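Local atomic coordinates of phenol hydroxylase component phN (Pseudomonas stutzeri, PDB entry 3U52), a protein that probably serves as the diiron-bearing hydroxylase component of a bacterial multicomponent monooxygenase that adds oxygen to phenol. Residues E40-T45 against Q259-K264; I194-E199 against A305-L310; F246-H251 against Y313-P318; V297-N302 against V323-K328. One frame throughout, in Å; residues are numbered along the deposited sequence.

The four contacts tie together the helical body of the chain. Interactions 1, 2 and 3 lie close together, their centres 9 to 14 Å apart, and along the chain their segments alternate, so each contact joins parts that the others separate. Interactions 2 and 4 share helix 291-310. Interaction 4 comes after interaction 1 in sequence and lies about 24 Å from it, but only about 14 Å from interaction 2 between centres, and it touches interaction 3 where Pro-318 packs on Tyr-299. Interactions 2 and 3 join the iron-bearing helices 187-216 and 220-250 to helix 291-310 and the loop after it; interactions 1 and 4 fasten a surrounding loop and a short helix.

Interaction 1 (E40-T45 against Q259-K264)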
loop_
_atom_site.group_PDB
_atom_site.type_symbol
_atom_site.label_atom_id
_atom_site.label_comp_id
_atom_site.label_asym_id
_atom_site.label_seq_id
_atom_site.Cartn_x
_atom_site.Cartn_y
_atom_site.Cartn_z
ATOM N N GLU A 40 40.405 -6.384 23.241
ATOM C CA GLU A 40 40.628 -7.059 21.947
ATOM C C GLU A 40 41.995 -6.712 21.321
ATOM O O GLU A 40 42.445 -7.360 20.373
ATOM C CB GLU A 40 39.499 -6.689 20.948
ATOM C CG GLU A 40 38.170 -7.381 21.234
ATOM C CD GLU A 40 37.037 -6.801 20.378
ATOM O OE1 GLU A 40 36.673 -5.616 20.563
ATOM O OE2 GLU A 40 36.511 -7.541 19.523
ATOM N N GLY A 41 42.650 -5.695 21.855
ATOM C CA GLY A 41 43.912 -5.239 21.307
ATOM C C GLY A 41 43.785 -4.067 20.375
ATOM O O GLY A 41 44.805 -3.538 19.916
ATOM N N ILE A 42 42.555 -3.647 20.042
ATOM C CA ILE A 42 42.374 -2.538 19.082
ATOM C C ILE A 42 42.637 -1.188 19.753
ATOM O O ILE A 42 42.157 -0.960 20.839
ATOM C CB ILE A 42 40.935 -2.546 18.448
ATOM C CG1 ILE A 42 40.774 -3.790 17.543
ATOM C CG2 ILE A 42 40.683 -1.253 17.707
ATOM C CD1 ILE A 42 41.596 -3.734 16.216
ATOM N N LYS A 43 43.391 -0.307 19.089
ATOM C CA LYS A 43 43.753 0.976 19.655
ATOM C C LYS A 43 43.056 2.053 18.865
ATOM O O LYS A 43 43.156 2.079 17.631
ATOM C CB LYS A 43 45.256 1.200 19.574
ATOM C CG LYS A 43 46.087 0.119 20.277
ATOM C CD LYS A 43 47.463 0.679 20.698
ATOM C CE LYS A 43 48.362 -0.395 21.285
ATOM N NZ LYS A 43 48.755 -1.344 20.200
ATOM N N ILE A 44 42.309 2.913 19.574
ATOM C CA ILE A 44 41.689 4.041 18.938
ATOM C C ILE A 44 42.455 5.277 19.365
ATOM O O ILE A 44 42.605 5.551 20.550
ATOM C CB ILE A 44 40.175 4.187 19.249
ATOM C CG1 ILE A 44 39.408 2.901 18.876
ATOM C CG2 ILE A 44 39.578 5.419 18.454
ATOM C CD1 ILE A 44 39.501 2.500 17.426
ATOM N N THR A 45 42.923 6.003 18.373
ATOM C CA THR A 45 43.720 7.224 18.517
ATOM C C THR A 45 42.858 8.510 18.637
ATOM O O THR A 45 43.218 9.430 19.376
ATOM C CB THR A 45 44.681 7.288 17.332
ATOM O OG1 THR A 45 45.854 6.508 17.649
ATOM C CG2 THR A 45 45.034 8.719 16.957
ATOM N N GLN A 259 43.348 -8.180 10.065
ATOM C CA GLN A 259 43.625 -9.210 9.042
ATOM C C GLN A 259 43.132 -10.595 9.477
ATOM O O GLN A 259 42.514 -11.352 8.686
ATOM C CB GLN A 259 45.141 -9.292 8.693
ATOM C CG GLN A 259 45.367 -10.331 7.566
ATOM C CD GLN A 259 44.818 -9.835 6.242
ATOM O OE1 GLN A 259 43.886 -10.415 5.648
ATOM N NE2 GLN A 259 45.380 -8.770 5.770
ATOM N N ARG A 260 43.429 -10.951 10.717
ATOM C CA ARG A 260 42.967 -12.223 11.251
ATOM C C ARG A 260 41.434 -12.306 11.286
ATOM O O ARG A 260 40.875 -13.376 11.021
ATOM C CB ARG A 260 43.489 -12.457 12.676
ATOM C CG ARG A 260 44.961 -12.896 12.746
ATOM C CD ARG A 260 45.420 -13.006 14.236
ATOM N NE ARG A 260 46.708 -12.309 14.364
ATOM C CZ ARG A 260 47.006 -11.364 15.244
ATOM N NH1 ARG A 260 46.147 -10.992 16.187
ATOM N NH2 ARG A 260 48.209 -10.823 15.191
ATOM N N TRP A 261 40.766 -11.221 11.687
ATOM C CA TRP A 261 39.278 -11.210 11.659
ATOM C C TRP A 261 38.732 -11.338 10.256
ATOM O O TRP A 261 37.723 -11.979 10.067
ATOM C CB TRP A 261 38.659 -9.963 12.304
ATOM C CG TRP A 261 38.905 -9.889 13.785
ATOM C CD1 TRP A 261 39.131 -10.934 14.634
ATOM C CD2 TRP A 261 38.885 -8.711 14.582
ATOM N NE1 TRP A 261 39.296 -10.467 15.922
ATOM C CE2 TRP A 261 39.139 -9.107 15.920
ATOM C CE3 TRP A 261 38.669 -7.351 14.295
ATOM C CZ2 TRP A 261 39.173 -8.185 16.997
ATOM C CZ3 TRP A 261 38.722 -6.433 15.364
ATOM C CH2 TRP A 261 38.985 -6.865 16.684
ATOM N N ILE A 262 39.369 -10.692 9.281
ATOM C CA ILE A 262 38.923 -10.819 7.882
ATOM C C ILE A 262 39.073 -12.313 7.474
ATOM O O ILE A 262 38.166 -12.902 6.904
ATOM C CB ILE A 262 39.713 -9.867 6.960
ATOM C CG1 ILE A 262 39.253 -8.394 7.130
ATOM C CG2 ILE A 262 39.652 -10.289 5.509
ATOM C CD1 ILE A 262 40.140 -7.377 6.400
ATOM N N ASP A 263 40.214 -12.918 7.756
ATOM C CA ASP A 263 40.411 -14.335 7.412
ATOM C C ASP A 263 39.364 -15.242 8.079
ATOM O O ASP A 263 38.781 -16.108 7.404
ATOM C CB ASP A 263 41.796 -14.783 7.856
ATOM C CG ASP A 263 42.941 -14.159 7.041
ATOM O OD1 ASP A 263 44.096 -14.215 7.550
ATOM O OD2 ASP A 263 42.747 -13.609 5.925
ATOM N N LYS A 264 39.125 -15.046 9.386
ATOM C CA LYS A 264 38.089 -15.838 10.144
ATOM C C LYS A 264 36.641 -15.643 9.595
ATOM O O LYS A 264 35.912 -16.615 9.309
ATOM C CB LYS A 264 38.104 -15.442 11.616
ATOM C CG LYS A 264 37.017 -16.119 12.464
ATOM C CD LYS A 264 37.059 -15.623 13.910
ATOM C CE LYS A 264 35.747 -16.028 14.539
ATOM N NZ LYS A 264 35.774 -15.624 16.009
#
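Glu-40 and Ile-42 meet the six-membered part of the Trp-261 indole, where a loop between helices 30-33 and 58-81 packs against helix 254-283 of the mainly helical hydroxylase fold. The contact has no hydrogen bond across it and rests on the outer carbons of one large aromatic group. Ile-42 comes from the direction opposite to the tryptophan and sets CG1 3.7 Å from Trp-261 CH2, while its CD1 lies 4.0 Å from Trp-261 CZ3. A branched aliphatic residue suits this place, since CG1 and CD1 together lie against the outer carbons CH2 and CZ3. Glu-40 crosses the tryptophan at about a right angle; its OE2 lies 3.7 Å from Trp-261 CZ2, and the carboxylate plane is turned 38° from that of the ring. Trp-261 reaches across because its CG stands anti to the carbonyl carbon (chi1 -66°), so the indole leaves the helix toward the loop.

The buried charge of Glu-40 is answered beyond the two segments. Its OE1 accepts a hydrogen bond from Phe-188 N and its OE2 one from Glu-189 N, at the first turn of helix 187-216, where the helix dipole would probably favour an anion. Trp-261 also touches Glu-189 and Thr-192 of that helix. The same oxygen, Glu-40 OE2, thus meets both a backbone amide and the indole, standing 3.8 Å from Trp-261 CH2.

Interaction 2 (I194-E199 against A305-L310). With FE (Fe (III) ion), chain H.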
loop_
_atom_site.group_PDB
_atom_site.type_symbol
_atom_site.label_atom_id
_atom_site.label_comp_id
_atom_site.label_asym_id
_atom_site.label_seq_id
_atom_site.Cartn_x
_atom_site.Cartn_y
_atom_site.Cartn_z
ATOM N N ILE A 194 30.185 -8.576 11.308
ATOM C CA ILE A 194 28.822 -8.356 10.853
ATOM C C ILE A 194 28.684 -7.142 9.912
ATOM O O ILE A 194 28.135 -7.266 8.801
ATOM C CB ILE A 194 27.769 -8.362 12.062
ATOM C CG1 ILE A 194 27.923 -9.633 12.930
ATOM C CG2 ILE A 194 26.322 -8.243 11.544
ATOM C CD1 ILE A 194 27.840 -11.064 12.186
ATOM N N SER A 195 29.225 -5.991 10.308
ATOM C CA SER A 195 29.115 -4.790 9.481
ATOM C C SER A 195 30.021 -4.853 8.248
ATOM O O SER A 195 29.562 -4.592 7.128
ATOM C CB SER A 195 29.376 -3.520 10.276
ATOM O OG SER A 195 28.200 -3.198 11.015
ATOM N N PHE A 196 31.286 -5.205 8.429
ATOM C CA PHE A 196 32.146 -5.265 7.273
ATOM C C PHE A 196 31.995 -6.576 6.474
ATOM O O PHE A 196 31.645 -6.529 5.294
ATOM C CB PHE A 196 33.595 -4.942 7.635
ATOM C CG PHE A 196 34.557 -5.215 6.516
ATOM C CD1 PHE A 196 34.650 -4.352 5.443
ATOM C CD2 PHE A 196 35.321 -6.395 6.502
ATOM C CE1 PHE A 196 35.527 -4.629 4.392
ATOM C CE2 PHE A 196 36.179 -6.680 5.428
ATOM C CZ PHE A 196 36.296 -5.799 4.398
ATOM N N SER A 197 32.197 -7.736 7.097
ATOM C CA SER A 197 32.227 -9.016 6.371
ATOM C C SER A 197 30.848 -9.450 5.836
ATOM O O SER A 197 30.713 -9.824 4.664
ATOM C CB SER A 197 32.883 -10.118 7.256
ATOM O OG SER A 197 34.209 -9.727 7.637
ATOM N N PHE A 198 29.825 -9.371 6.672
ATOM C CA PHE A 198 28.469 -9.813 6.357
ATOM C C PHE A 198 27.818 -8.703 5.515
ATOM O O PHE A 198 27.479 -8.915 4.338
ATOM C CB PHE A 198 27.733 -9.968 7.699
ATOM C CG PHE A 198 26.633 -11.018 7.760
ATOM C CD1 PHE A 198 26.586 -12.113 6.931
ATOM C CD2 PHE A 198 25.671 -10.935 8.775
ATOM C CE1 PHE A 198 25.519 -13.062 7.084
ATOM C CE2 PHE A 198 24.645 -11.908 8.933
ATOM C CZ PHE A 198 24.567 -12.939 8.094
ATOM N N GLU A 199 27.689 -7.507 6.106
ATOM C CA GLU A 199 26.867 -6.416 5.524
ATOM C C GLU A 199 27.485 -5.673 4.391
ATOM O O GLU A 199 26.789 -4.931 3.729
ATOM C CB GLU A 199 26.495 -5.354 6.556
ATOM C CG GLU A 199 25.597 -5.855 7.654
ATOM C CD GLU A 199 24.154 -5.951 7.193
ATOM O OE1 GLU A 199 23.292 -5.256 7.747
ATOM O OE2 GLU A 199 23.887 -6.722 6.251
ATOM N N ALA A 305 38.046 -5.902 -6.098
ATOM C CA ALA A 305 38.266 -4.464 -6.166
ATOM C C ALA A 305 38.338 -3.903 -4.736
ATOM O O ALA A 305 39.229 -3.125 -4.420
ATOM C CB ALA A 305 37.178 -3.783 -6.969
ATOM N N LEU A 306 37.421 -4.298 -3.860
ATOM C CA LEU A 306 37.513 -3.859 -2.458
ATOM C C LEU A 306 38.852 -4.230 -1.810
ATOM O O LEU A 306 39.425 -3.429 -1.093
ATOM C CB LEU A 306 36.368 -4.438 -1.611
ATOM C CG LEU A 306 36.603 -4.212 -0.093
ATOM C CD1 LEU A 306 36.363 -2.746 0.263
ATOM C CD2 LEU A 306 35.706 -5.141 0.688
ATOM N N PHE A 307 39.319 -5.454 -2.008
ATOM C CA PHE A 307 40.588 -5.861 -1.388
ATOM C C PHE A 307 41.806 -5.180 -2.000
ATOM O O PHE A 307 42.796 -4.987 -1.308
ATOM C CB PHE A 307 40.717 -7.405 -1.225
ATOM C CG PHE A 307 39.983 -7.916 -0.021
ATOM C CD1 PHE A 307 38.714 -8.468 -0.128
ATOM C CD2 PHE A 307 40.521 -7.749 1.244
ATOM C CE1 PHE A 307 38.009 -8.884 1.032
ATOM C CE2 PHE A 307 39.815 -8.153 2.385
ATOM C CZ PHE A 307 38.564 -8.685 2.277
ATOM N N LYS A 308 41.704 -4.741 -3.258
ATOM C CA LYS A 308 42.740 -3.886 -3.875
ATOM C C LYS A 308 42.786 -2.509 -3.203
ATOM O O LYS A 308 43.854 -1.967 -2.952
ATOM C CB LYS A 308 42.507 -3.736 -5.385
ATOM C CG LYS A 308 43.807 -3.761 -6.234
ATOM C CD LYS A 308 43.477 -4.207 -7.689
ATOM C CE LYS A 308 44.727 -4.693 -8.481
ATOM N NZ LYS A 308 44.580 -4.642 -9.997
ATOM N N ASP A 309 41.617 -1.955 -2.903
ATOM C CA ASP A 309 41.467 -0.746 -2.089
ATOM C C ASP A 309 42.166 -0.898 -0.716
ATOM O O ASP A 309 42.863 0.011 -0.289
ATOM C CB ASP A 309 39.958 -0.483 -1.947
ATOM C CG ASP A 309 39.606 0.916 -1.445
ATOM O OD1 ASP A 309 39.850 1.894 -2.198
ATOM O OD2 ASP A 309 38.982 1.027 -0.336
ATOM N N LEU A 310 42.025 -2.043 -0.045
ATOM C CA LEU A 310 42.533 -2.221 1.317
ATOM C C LEU A 310 44.051 -2.482 1.383
ATOM O O LEU A 310 44.662 -2.403 2.465
ATOM C CB LEU A 310 41.732 -3.332 2.075
ATOM C CG LEU A 310 40.209 -3.123 2.276
ATOM C CD1 LEU A 310 39.591 -4.210 3.185
ATOM C CD2 LEU A 310 39.924 -1.767 2.886
HETATM FE FE FE H . 21.344 -4.947 6.902
#
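The Phe-196 ring meets Phe-307 at its edge: Phe-307 CZ lies near the plane of the Phe-196 ring, 4.2 Å from Phe-196 CZ. Two leucine methyls approach the same ring obliquely, Leu-306 CD2 at 3.7 Å from Phe-196 CE1 and Leu-310 CD1 at 3.9 Å from Phe-196 CZ. Both leucines come from the direction opposite to the phenylalanine, so its far end is received by side chains from successive turns of helix 291-310. The two helix segments run roughly antiparallel, their directions 146° apart, but their axes stay 14.0 Å apart. A long flat side chain suits that distance. With CG anti to the backbone N (chi1 170°), the Phe-196 ring extends straight across, and Ile-262 and Ile-244 from two further helices pack beside it.

Along helix 187-216 the turn is widened to pi type, Glu-199 N bonding to Ile-194 O at 2.7 Å. Glu-199 binds iron through OE1, 2.1 Å from the metal, while its OE2 stays 3.2 Å from the metal, so the carboxylate holds it by one oxygen. With Glu-233 and His-236 completing the protein ligands of this iron, the arrangement is consistent with the diiron four-helix bundle of bacterial multicomponent monooxygenases.

Interaction 3 (F246-H251 against Y313-P318); sequences FILEQH and YGIRPP
Tyr-313 and Glu-249 form the polar link between the last turn of helix 220-250 and the loop that follows helix 291-310. Tyr-313 OH donates to Glu-249 OE2 at 2.7 Å, using that oxygen's anti lone pair. This oxygen lies at the ring edge, close to its plane, the carboxylate turned 38° from the ring. Tyr-313 CG stands anti to the carbonyl carbon (chi1 -57°), which carries the ring toward Leu-248 and Glu-249.

The apolar part centres on Leu-248. Its CB makes a CH-pi contact over one face of the tyrosine, 4.2 Å from the ring centroid. From there CD1 of Leu-248 runs on to lie 3.7 Å from Tyr-313 CD1 and 3.8 Å from Ile-315 CG1, serving both loop residues. A phenylalanine in place of Tyr-313 would probably keep the packing on Leu-248 but leave the Glu-249 carboxylate without its hydroxyl partner.

The backbone turn is set by Gly-314, whose positive phi makes it the C-prime residue of a Schellman motif; Ile-315 N probably bonds back to Leu-310 O. Farther along, Arg-316 pairs with Asp-263. The loop is thereby pinned to helix 254-283, while Ile-315 packs on Phe-307 and Leu-310 of helix 291-310.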
loop_
_atom_site.group_PDB
_atom_site.type_symbol
_atom_site.label_atom_id
_atom_site.label_comp_id
_atom_site.label_asym_id
_atom_site.label_seq_id
_atom_site.Cartn_x
_atom_site.Cartn_y
_atom_site.Cartn_z
ATOM N N PHE A 246 38.046 3.179 9.261
ATOM C CA PHE A 246 38.266 3.845 10.543
ATOM C C PHE A 246 39.275 3.087 11.413
ATOM O O PHE A 246 40.241 3.660 11.895
ATOM C CB PHE A 246 36.967 3.986 11.336
ATOM C CG PHE A 246 37.158 4.684 12.633
ATOM C CD1 PHE A 246 37.429 6.040 12.662
ATOM C CD2 PHE A 246 37.123 3.976 13.823
ATOM C CE1 PHE A 246 37.644 6.688 13.904
ATOM C CE2 PHE A 246 37.319 4.620 15.040
ATOM C CZ PHE A 246 37.580 5.972 15.070
ATOM N N ILE A 247 39.036 1.798 11.582
ATOM C CA ILE A 247 39.856 0.909 12.443
ATOM C C ILE A 247 41.278 0.743 11.914
ATOM O O ILE A 247 42.245 0.816 12.697
ATOM C CB ILE A 247 39.184 -0.459 12.614
ATOM C CG1 ILE A 247 37.885 -0.297 13.405
ATOM C CG2 ILE A 247 40.079 -1.420 13.369
ATOM C CD1 ILE A 247 37.125 -1.653 13.595
ATOM N N LEU A 248 41.396 0.568 10.587
ATOM C CA LEU A 248 42.709 0.412 9.964
ATOM C C LEU A 248 43.548 1.690 10.049
ATOM O O LEU A 248 44.768 1.624 10.165
ATOM C CB LEU A 248 42.577 -0.017 8.493
ATOM C CG LEU A 248 42.048 -1.452 8.369
ATOM C CD1 LEU A 248 41.632 -1.784 6.913
ATOM C CD2 LEU A 248 43.026 -2.455 8.936
ATOM N N GLU A 249 42.903 2.845 10.010
ATOM C CA GLU A 249 43.628 4.114 10.027
ATOM C C GLU A 249 44.013 4.579 11.408
ATOM O O GLU A 249 44.893 5.417 11.565
ATOM C CB GLU A 249 42.796 5.175 9.332
ATOM C CG GLU A 249 42.841 4.988 7.831
ATOM C CD GLU A 249 42.111 6.038 7.067
ATOM O OE1 GLU A 249 41.843 7.108 7.659
ATOM O OE2 GLU A 249 41.816 5.787 5.871
ATOM N N GLN A 250 43.368 4.034 12.427
ATOM C CA GLN A 250 43.573 4.520 13.776
ATOM C C GLN A 250 44.913 4.125 14.399
ATOM O O GLN A 250 45.409 4.837 15.267
ATOM C CB GLN A 250 42.403 4.130 14.684
ATOM C CG GLN A 250 41.178 4.922 14.404
ATOM C CD GLN A 250 41.256 6.320 14.956
ATOM O OE1 GLN A 250 41.571 6.490 16.105
ATOM N NE2 GLN A 250 40.984 7.323 14.138
ATOM N N HIS A 251 45.516 3.032 13.950
ATOM C CA HIS A 251 46.766 2.603 14.537
ATOM C C HIS A 251 47.319 1.452 13.749
ATOM O O HIS A 251 46.579 0.519 13.428
ATOM C CB HIS A 251 46.559 2.151 15.986
ATOM C CG HIS A 251 47.795 2.295 16.807
ATOM N ND1 HIS A 251 48.864 1.432 16.685
ATOM C CD2 HIS A 251 48.170 3.239 17.706
ATOM C CE1 HIS A 251 49.833 1.818 17.497
ATOM N NE2 HIS A 251 49.438 2.914 18.123
ATOM N N TYR A 313 46.460 -0.099 3.169
ATOM C CA TYR A 313 46.578 -0.246 4.639
ATOM C C TYR A 313 47.465 -1.403 5.031
ATOM O O TYR A 313 47.714 -1.600 6.213
ATOM C CB TYR A 313 45.214 -0.457 5.287
ATOM C CG TYR A 313 44.214 0.624 5.002
ATOM C CD1 TYR A 313 43.084 0.372 4.223
ATOM C CD2 TYR A 313 44.411 1.909 5.491
ATOM C CE1 TYR A 313 42.167 1.362 3.952
ATOM C CE2 TYR A 313 43.497 2.924 5.230
ATOM C CZ TYR A 313 42.375 2.641 4.467
ATOM O OH TYR A 313 41.493 3.673 4.238
ATOM N N GLY A 314 47.956 -2.170 4.063
ATOM C CA GLY A 314 48.712 -3.377 4.401
ATOM C C GLY A 314 47.833 -4.629 4.524
ATOM O O GLY A 314 48.281 -5.647 5.057
ATOM N N ILE A 315 46.599 -4.573 4.022
ATOM C CA ILE A 315 45.658 -5.719 4.140
ATOM C C ILE A 315 45.779 -6.629 2.896
ATOM O O ILE A 315 45.911 -6.135 1.790
ATOM C CB ILE A 315 44.177 -5.212 4.334
ATOM C CG1 ILE A 315 43.976 -4.590 5.721
ATOM C CG2 ILE A 315 43.108 -6.289 3.987
ATOM C CD1 ILE A 315 44.116 -5.542 6.906
ATOM N N ARG A 316 45.808 -7.942 3.062
ATOM C CA ARG A 316 45.796 -8.846 1.881
ATOM C C ARG A 316 44.414 -9.525 1.787
ATOM O O ARG A 316 43.643 -9.481 2.745
ATOM C CB ARG A 316 46.907 -9.899 1.966
ATOM C CG ARG A 316 46.862 -10.674 3.277
ATOM C CD ARG A 316 47.492 -12.050 3.273
ATOM N NE ARG A 316 47.431 -12.628 4.617
ATOM C CZ ARG A 316 46.344 -13.209 5.135
ATOM N NH1 ARG A 316 45.232 -13.315 4.412
ATOM N NH2 ARG A 316 46.361 -13.687 6.370
ATOM N N PRO A 317 44.092 -10.132 0.619
ATOM C CA PRO A 317 42.781 -10.810 0.516
ATOM C C PRO A 317 42.676 -11.955 1.532
ATOM O O PRO A 317 43.730 -12.498 2.018
ATOM C CB PRO A 317 42.736 -11.317 -0.945
ATOM C CG PRO A 317 43.891 -10.652 -1.657
ATOM C CD PRO A 317 44.894 -10.210 -0.638
ATOM N N PRO A 318 41.434 -12.368 1.877
ATOM C CA PRO A 318 41.309 -13.436 2.894
ATOM C C PRO A 318 42.023 -14.755 2.552
ATOM O O PRO A 318 42.062 -15.197 1.391
ATOM C CB PRO A 318 39.776 -13.674 3.005
ATOM C CG PRO A 318 39.170 -12.484 2.384
ATOM C CD PRO A 318 40.111 -11.915 1.381
#

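Interaction 4 (V297-N302 against V323-K328)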
loop_
_atom_site.group_PDB
_atom_site.type_symbol
_atom_site.label_atom_id
_atom_site.label_comp_id
_atom_site.label_asym_id
_atom_site.label_seq_id
_atom_site.Cartn_x
_atom_site.Cartn_y
_atom_site.Cartn_z
ATOM N N VAL A 297 30.596 -12.806 -9.642
ATOM C CA VAL A 297 30.303 -11.387 -9.734
ATOM C C VAL A 297 30.423 -10.694 -8.388
ATOM O O VAL A 297 31.099 -9.680 -8.257
ATOM C CB VAL A 297 28.890 -11.180 -10.345
ATOM C CG1 VAL A 297 28.483 -9.672 -10.338
ATOM C CG2 VAL A 297 28.886 -11.776 -11.756
ATOM N N TYR A 298 29.776 -11.238 -7.369
ATOM C CA TYR A 298 29.672 -10.515 -6.122
ATOM C C TYR A 298 30.910 -10.634 -5.261
ATOM O O TYR A 298 31.235 -9.709 -4.540
ATOM C CB TYR A 298 28.399 -10.894 -5.356
ATOM C CG TYR A 298 27.195 -10.509 -6.157
ATOM C CD1 TYR A 298 26.364 -11.472 -6.699
ATOM C CD2 TYR A 298 26.915 -9.167 -6.411
ATOM C CE1 TYR A 298 25.262 -11.105 -7.463
ATOM C CE2 TYR A 298 25.830 -8.789 -7.171
ATOM C CZ TYR A 298 25.008 -9.756 -7.696
ATOM O OH TYR A 298 23.912 -9.380 -8.460
ATOM N N TYR A 299 31.601 -11.758 -5.323
ATOM C CA TYR A 299 32.799 -11.857 -4.540
ATOM C C TYR A 299 34.012 -11.700 -5.414
ATOM O O TYR A 299 34.857 -10.855 -5.116
ATOM C CB TYR A 299 32.913 -13.164 -3.700
ATOM C CG TYR A 299 34.212 -13.134 -2.922
ATOM C CD1 TYR A 299 35.355 -13.802 -3.393
ATOM C CD2 TYR A 299 34.329 -12.342 -1.763
ATOM C CE1 TYR A 299 36.572 -13.694 -2.732
ATOM C CE2 TYR A 299 35.537 -12.234 -1.105
ATOM C CZ TYR A 299 36.649 -12.889 -1.591
ATOM O OH TYR A 299 37.836 -12.790 -0.861
ATOM N N GLU A 300 34.173 -12.502 -6.457
ATOM C CA GLU A 300 35.471 -12.441 -7.163
ATOM C C GLU A 300 35.722 -11.043 -7.804
ATOM O O GLU A 300 36.796 -10.472 -7.649
ATOM C CB GLU A 300 35.629 -13.575 -8.179
ATOM C CG GLU A 300 35.808 -14.934 -7.503
ATOM C CD GLU A 300 35.955 -16.072 -8.492
ATOM O OE1 GLU A 300 35.314 -17.125 -8.296
ATOM O OE2 GLU A 300 36.698 -15.900 -9.473
ATOM N N GLN A 301 34.711 -10.474 -8.455
ATOM C CA GLN A 301 34.869 -9.166 -9.098
ATOM C C GLN A 301 34.769 -8.028 -8.114
ATOM O O GLN A 301 35.737 -7.272 -7.923
ATOM C CB GLN A 301 33.873 -9.026 -10.258
ATOM C CG GLN A 301 34.251 -9.982 -11.418
ATOM C CD GLN A 301 33.269 -10.016 -12.592
ATOM O OE1 GLN A 301 32.247 -9.286 -12.642
ATOM N NE2 GLN A 301 33.578 -10.885 -13.557
ATOM N N ASN A 302 33.620 -7.878 -7.458
ATOM C CA ASN A 302 33.420 -6.729 -6.553
ATOM C C ASN A 302 34.366 -6.749 -5.337
ATOM O O ASN A 302 34.985 -5.743 -4.994
ATOM C CB ASN A 302 31.954 -6.640 -6.106
ATOM C CG ASN A 302 30.982 -6.359 -7.255
ATOM O OD1 ASN A 302 31.379 -6.108 -8.394
ATOM N ND2 ASN A 302 29.696 -6.416 -6.956
ATOM N N VAL A 323 40.341 -21.458 -2.328
ATOM C CA VAL A 323 39.622 -22.691 -2.061
ATOM C C VAL A 323 38.127 -22.406 -2.285
ATOM O O VAL A 323 37.424 -23.236 -2.849
ATOM C CB VAL A 323 39.911 -23.203 -0.617
ATOM C CG1 VAL A 323 39.079 -24.385 -0.309
ATOM C CG2 VAL A 323 41.401 -23.556 -0.419
ATOM N N ALA A 324 37.644 -21.239 -1.834
ATOM C CA ALA A 324 36.225 -20.869 -1.944
ATOM C C ALA A 324 35.869 -20.602 -3.426
ATOM O O ALA A 324 34.778 -20.997 -3.914
ATOM C CB ALA A 324 35.945 -19.643 -1.079
ATOM N N ASN A 325 36.768 -19.922 -4.143
ATOM C CA ASN A 325 36.555 -19.668 -5.618
ATOM C C ASN A 325 36.393 -20.970 -6.377
ATOM O O ASN A 325 35.445 -21.134 -7.110
ATOM C CB ASN A 325 37.676 -18.818 -6.237
ATOM C CG ASN A 325 37.754 -17.455 -5.610
ATOM O OD1 ASN A 325 36.835 -17.043 -4.873
ATOM N ND2 ASN A 325 38.845 -16.731 -5.876
ATOM N N ASP A 326 37.285 -21.924 -6.119
ATOM C CA ASP A 326 37.180 -23.267 -6.662
ATOM C C ASP A 326 35.937 -24.096 -6.208
ATOM O O ASP A 326 35.401 -24.851 -6.998
ATOM C CB ASP A 326 38.448 -24.057 -6.328
ATOM C CG ASP A 326 38.463 -25.410 -7.018
ATOM O OD1 ASP A 326 38.777 -25.437 -8.234
ATOM O OD2 ASP A 326 38.144 -26.448 -6.357
ATOM N N ALA A 327 35.459 -23.928 -4.961
ATOM C CA ALA A 327 34.296 -24.699 -4.472
ATOM C C ALA A 327 32.985 -24.284 -5.141
ATOM O O ALA A 327 31.989 -24.997 -5.051
ATOM C CB ALA A 327 34.141 -24.599 -2.923
ATOM N N LYS A 328 32.972 -23.134 -5.792
ATOM C CA LYS A 328 31.747 -22.640 -6.405
ATOM C C LYS A 328 31.202 -23.628 -7.443
ATOM O O LYS A 328 29.979 -23.643 -7.705
ATOM C CB LYS A 328 31.936 -21.215 -7.003
ATOM C CG LYS A 328 32.685 -21.185 -8.363
ATOM C CD LYS A 328 32.888 -19.756 -8.806
ATOM C CE LYS A 328 33.756 -19.686 -10.080
ATOM N NZ LYS A 328 35.162 -19.448 -9.735
#
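Glu-300 and Lys-328 form a salt bridge that joins helix 291-310 to the far end of the 323-328 segment. Lys-328 NZ donates to Glu-300 OE1 over 2.7 Å, and the acceptor offers its syn lone pair. The two side chains come from opposite directions. Glu-300 is extended beyond CG, whereas Lys-328 stretches out and then bends at its last torsion (chi4 -96°), which turns the ammonium group back toward the carbonyl of Asn-325. There NZ makes a second bond, 3.1 Å from Asn-325 O, approaching from above the carbonyl plane, 53° out of it, and not along a lone pair.

Asn-325 lies flat against the Glu-300 carboxylate, beside the salt bridge. Its amide stacks there with the planes 24° apart, and Asn-325 OD1 lies 3.5 Å from Glu-300 CG. The same oxygen comes to the edge of the Tyr-299 ring, 3.9 Å from Tyr-299 CD1. It takes its hydrogen bond from Trp-295 NE1, a residue whose ring stacks on that of Tyr-299. The phenol hydroxyl in turn is hydrogen-bonded to Gln-321, so it links Tyr-299 to the start of helix 321-327, while the ring edge only borders Asn-325 OD1.

Were Glu-300 replaced by alanine, the ammonium of the buried Lys-328 would probably lose its counter-charge and the Asn-325 amide the carboxylate stacked on it. Two acceptors, a carboxylate and a carbonyl near the C-terminal end of a helix, grip NZ, an environment likely to keep the lysine protonated.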